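CdiI immunity protein (Cupriavidus taiwanensis, PDB 5T87) binds the CdiA toxin of the same bacterium and probably neutralises it, protecting the cell from contact-dependent growth inhibition. Local coordinates at the interface of chains A and B. Sequence-based numbering; all coordinates share one arbitrary frame. Chains: chain A, CdiI immunity protein; chain B, CdiA toxin.

Contact 1: the interface of chains A and B. Residues chain A 2-4; chain B 43-44.
The guanidinium of A:Arg4 has the side chain of B:Val44 against one face and the carboxylate of B:Asp43 at its edge. The methyl CG2 of B:Val44 sits toward the rim of that face, 3.8 Å from A:Arg4 CZ. At the edge the two flat groups are nearly perpendicular, their planes 84° apart, so this is not the coplanar arginine-aspartate pair. The hydrogen bonds of the guanidinium converge on one carboxylate oxygen. A:Arg4 NE reaches B:Asp43 OD1 at 2.9 Å, and A:Arg4 NH2 meets the same B:Asp43 OD1 at 2.6 Å to form the salt bridge. The oxygen stays close to the guanidinium plane, but the two nitrogens approach it on its syn side from opposite faces of the carboxylate. This two-nitrogen grip should limit rotation of the guanidinium. The arginine chain runs extended through chi2 and then bends at chi3 (-74°), which turns the NE edge toward the aspartate.

The other carboxylate oxygen, B:Asp43 OD2, lies 2.7 Å from water 1. That water in turn is 3.2 Å from A:Thr2 N, giving a bridge back to the start of the modelled immunity chain. B:Asp43 OD2 also comes 3.3 Å from A:Thr2 O, an acceptor-acceptor approach that the nearby guanidinium charge may ease.

Beneath the side chains the backbones meet too. A:Arg4 N donates to B:Asp43 O at 3.3 Å, a long backbone bond. B:Asp43 is therefore held through both its carboxylate and its main chain. A:Arg4 and B:Val44 form a parallel beta bridge, putting the short strand 4-5 of the immunity protein beside the start of toxin strand 44-50. B:Asp43 lies just before that strand, in the turn that follows strand 34-41.

Contact 2: the interface of chains A and B. Residues chain A 2-4; chain B 8, 12.
The loop A:Thr2 to A:Met3 and the start of strand 4-5 lie against helix 7-12 of the toxin. The immunity protein belongs to the CdiI_Ct-like family, and here its N-terminal segment meets the side chains of B:Gln8 and B:Glu12, which stand one helical turn apart.

A direct polar link comes from the amide of B:Gln8, whose NE2 donates to the main-chain oxygen A:Met3 O at 2.8 Å. The acceptor lies near the amide plane, while the donor is tilted 23° from the plane of the carbonyl. A sharp turn at chi2 (55°) folds the glutamine chain and presents its amide to the immunity backbone. The other end of that amide, B:Gln8 OE1, packs 3.6 Å from A:Arg4 CA without a hydrogen bond, so the amide lies along the main chain of residues 3 and 4.

B:Gln8 NE2 also donates to B:Glu12 OE2 at 3.2 Å, a more bent bond that reaches the carboxylate from above its plane. One amide nitrogen thus serves both the partner chain and its own helix, its two N-H groups going to different acceptors. B:Glu12, itself in contact with the partner, should also steady the glutamine amide.

B:Glu12 makes its own contact with A:Thr2, its side chain extended beyond CG. The threonine methyl, A:Thr2 CG2, rests 3.8 Å from B:Glu12 CG and 3.3 Å from B:Glu12 OE2. With OG1 of A:Thr2 beside the backbone N (chi1 -49°), the methyl CG2 lies anti to that N and faces the glutamate.

Contact 1: the interface of chains A and B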
# COMPACT_ATOMS: atom_id res chain seq x y z
N THR A 2 -8.60 -2.59 -18.82
CA THR A 2 -7.23 -2.02 -18.55
C THR A 2 -7.17 -1.48 -17.12
O THR A 2 -8.16 -0.95 -16.59
CB THR A 2 -6.87 -0.87 -19.55
OG1 THR A 2 -7.14 -1.30 -20.89
CG2 THR A 2 -5.40 -0.46 -19.44
N MSE A 3 -5.99 -1.60 -16.52
CA MSE A 3 -5.78 -1.12 -15.15
C MSE A 3 -5.82 0.36 -15.15
O MSE A 3 -5.44 0.99 -16.15
CB MSE A 3 -4.44 -1.55 -14.61
CG MSE A 3 -4.37 -3.05 -14.44
SE MSE A 3 -2.57 -3.44 -13.77
CE MSE A 3 -1.66 -4.04 -15.42
N ARG A 4 -6.32 0.93 -14.06
CA ARG A 4 -6.53 2.37 -13.95
C ARG A 4 -5.76 2.90 -12.76
O ARG A 4 -5.91 2.40 -11.65
CB ARG A 4 -8.02 2.66 -13.76
CG ARG A 4 -8.86 2.45 -15.02
CD ARG A 4 -10.34 2.55 -14.69
NE ARG A 4 -10.83 1.37 -13.98
CZ ARG A 4 -11.98 1.30 -13.30
NH1 ARG A 4 -12.78 2.36 -13.21
NH2 ARG A 4 -12.32 0.17 -12.70
N ASP B 43 -9.69 -3.35 -10.71
CA ASP B 43 -8.49 -3.10 -11.50
C ASP B 43 -7.84 -1.75 -11.19
O ASP B 43 -6.87 -1.39 -11.83
CB ASP B 43 -8.77 -3.26 -13.02
CG ASP B 43 -9.80 -2.23 -13.58
OD1 ASP B 43 -10.07 -1.20 -12.93
OD2 ASP B 43 -10.35 -2.48 -14.69
N VAL B 44 -8.37 -1.00 -10.22
CA VAL B 44 -7.81 0.32 -9.84
C VAL B 44 -6.60 0.16 -8.91
O VAL B 44 -6.63 -0.67 -8.00
CB VAL B 44 -8.85 1.20 -9.12
CG1 VAL B 44 -8.25 2.55 -8.72
CG2 VAL B 44 -10.08 1.38 -10.00
O HOH W 1 -9.03 -4.33 -16.18

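Contact 2: the interface of chains A and B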
# COMPACT_ATOMS: atom_id res chain seq x y z
N THR A 2 -8.60 -2.59 -18.82
CA THR A 2 -7.23 -2.02 -18.55
C THR A 2 -7.17 -1.48 -17.12
O THR A 2 -8.16 -0.95 -16.59
CB THR A 2 -6.87 -0.87 -19.55
OG1 THR A 2 -7.14 -1.30 -20.89
CG2 THR A 2 -5.40 -0.46 -19.44
N MSE A 3 -5.99 -1.60 -16.52
CA MSE A 3 -5.78 -1.12 -15.15
C MSE A 3 -5.82 0.36 -15.15
O MSE A 3 -5.44 0.99 -16.15
CB MSE A 3 -4.44 -1.55 -14.61
CG MSE A 3 -4.37 -3.05 -14.44
SE MSE A 3 -2.57 -3.44 -13.77
CE MSE A 3 -1.66 -4.04 -15.42
N ARG A 4 -6.32 0.93 -14.06
CA ARG A 4 -6.53 2.37 -13.95
C ARG A 4 -5.76 2.90 -12.76
O ARG A 4 -5.91 2.40 -11.65
CB ARG A 4 -8.02 2.66 -13.76
CG ARG A 4 -8.86 2.45 -15.02
CD ARG A 4 -10.34 2.55 -14.69
NE ARG A 4 -10.83 1.37 -13.98
CZ ARG A 4 -11.98 1.30 -13.30
NH1 ARG A 4 -12.78 2.36 -13.21
NH2 ARG A 4 -12.32 0.17 -12.70
N GLN B 8 -0.58 6.51 -15.27
CA GLN B 8 -1.36 5.59 -16.10
C GLN B 8 -0.48 4.68 -16.98
O GLN B 8 -0.59 3.46 -16.90
CB GLN B 8 -2.40 6.37 -16.93
CG GLN B 8 -3.44 5.52 -17.64
CD GLN B 8 -4.19 4.58 -16.72
OE1 GLN B 8 -4.94 5.02 -15.85
NE2 GLN B 8 -4.00 3.28 -16.90
N GLU B 12 0.44 0.60 -16.76
CA GLU B 12 0.17 -0.34 -17.87
C GLU B 12 1.41 -1.16 -18.25
O GLU B 12 1.31 -2.37 -18.45
CB GLU B 12 -0.42 0.40 -19.08
CG GLU B 12 -1.85 0.89 -18.85
CD GLU B 12 -2.37 1.88 -19.90
OE1 GLU B 12 -1.59 2.35 -20.75
OE2 GLU B 12 -3.58 2.23 -19.87

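Contact 1 and contact 2 are neighbours, their C-alpha centres about 4 Å apart, and both draw on A:Thr2, A:Met3 and A:Arg4. The peptide joining A:Met3 and A:Arg4 is used at both ends: its N-H serves contact 1 and its carbonyl serves contact 2. The immunity N-terminal segment thus runs between two toxin elements, the turn leading into strand 44-50 and helix 7-12, which are distant in the toxin sequence. Occupying both may help fix the orientation of this segment and extend the interface beyond the helical body of the immunity protein.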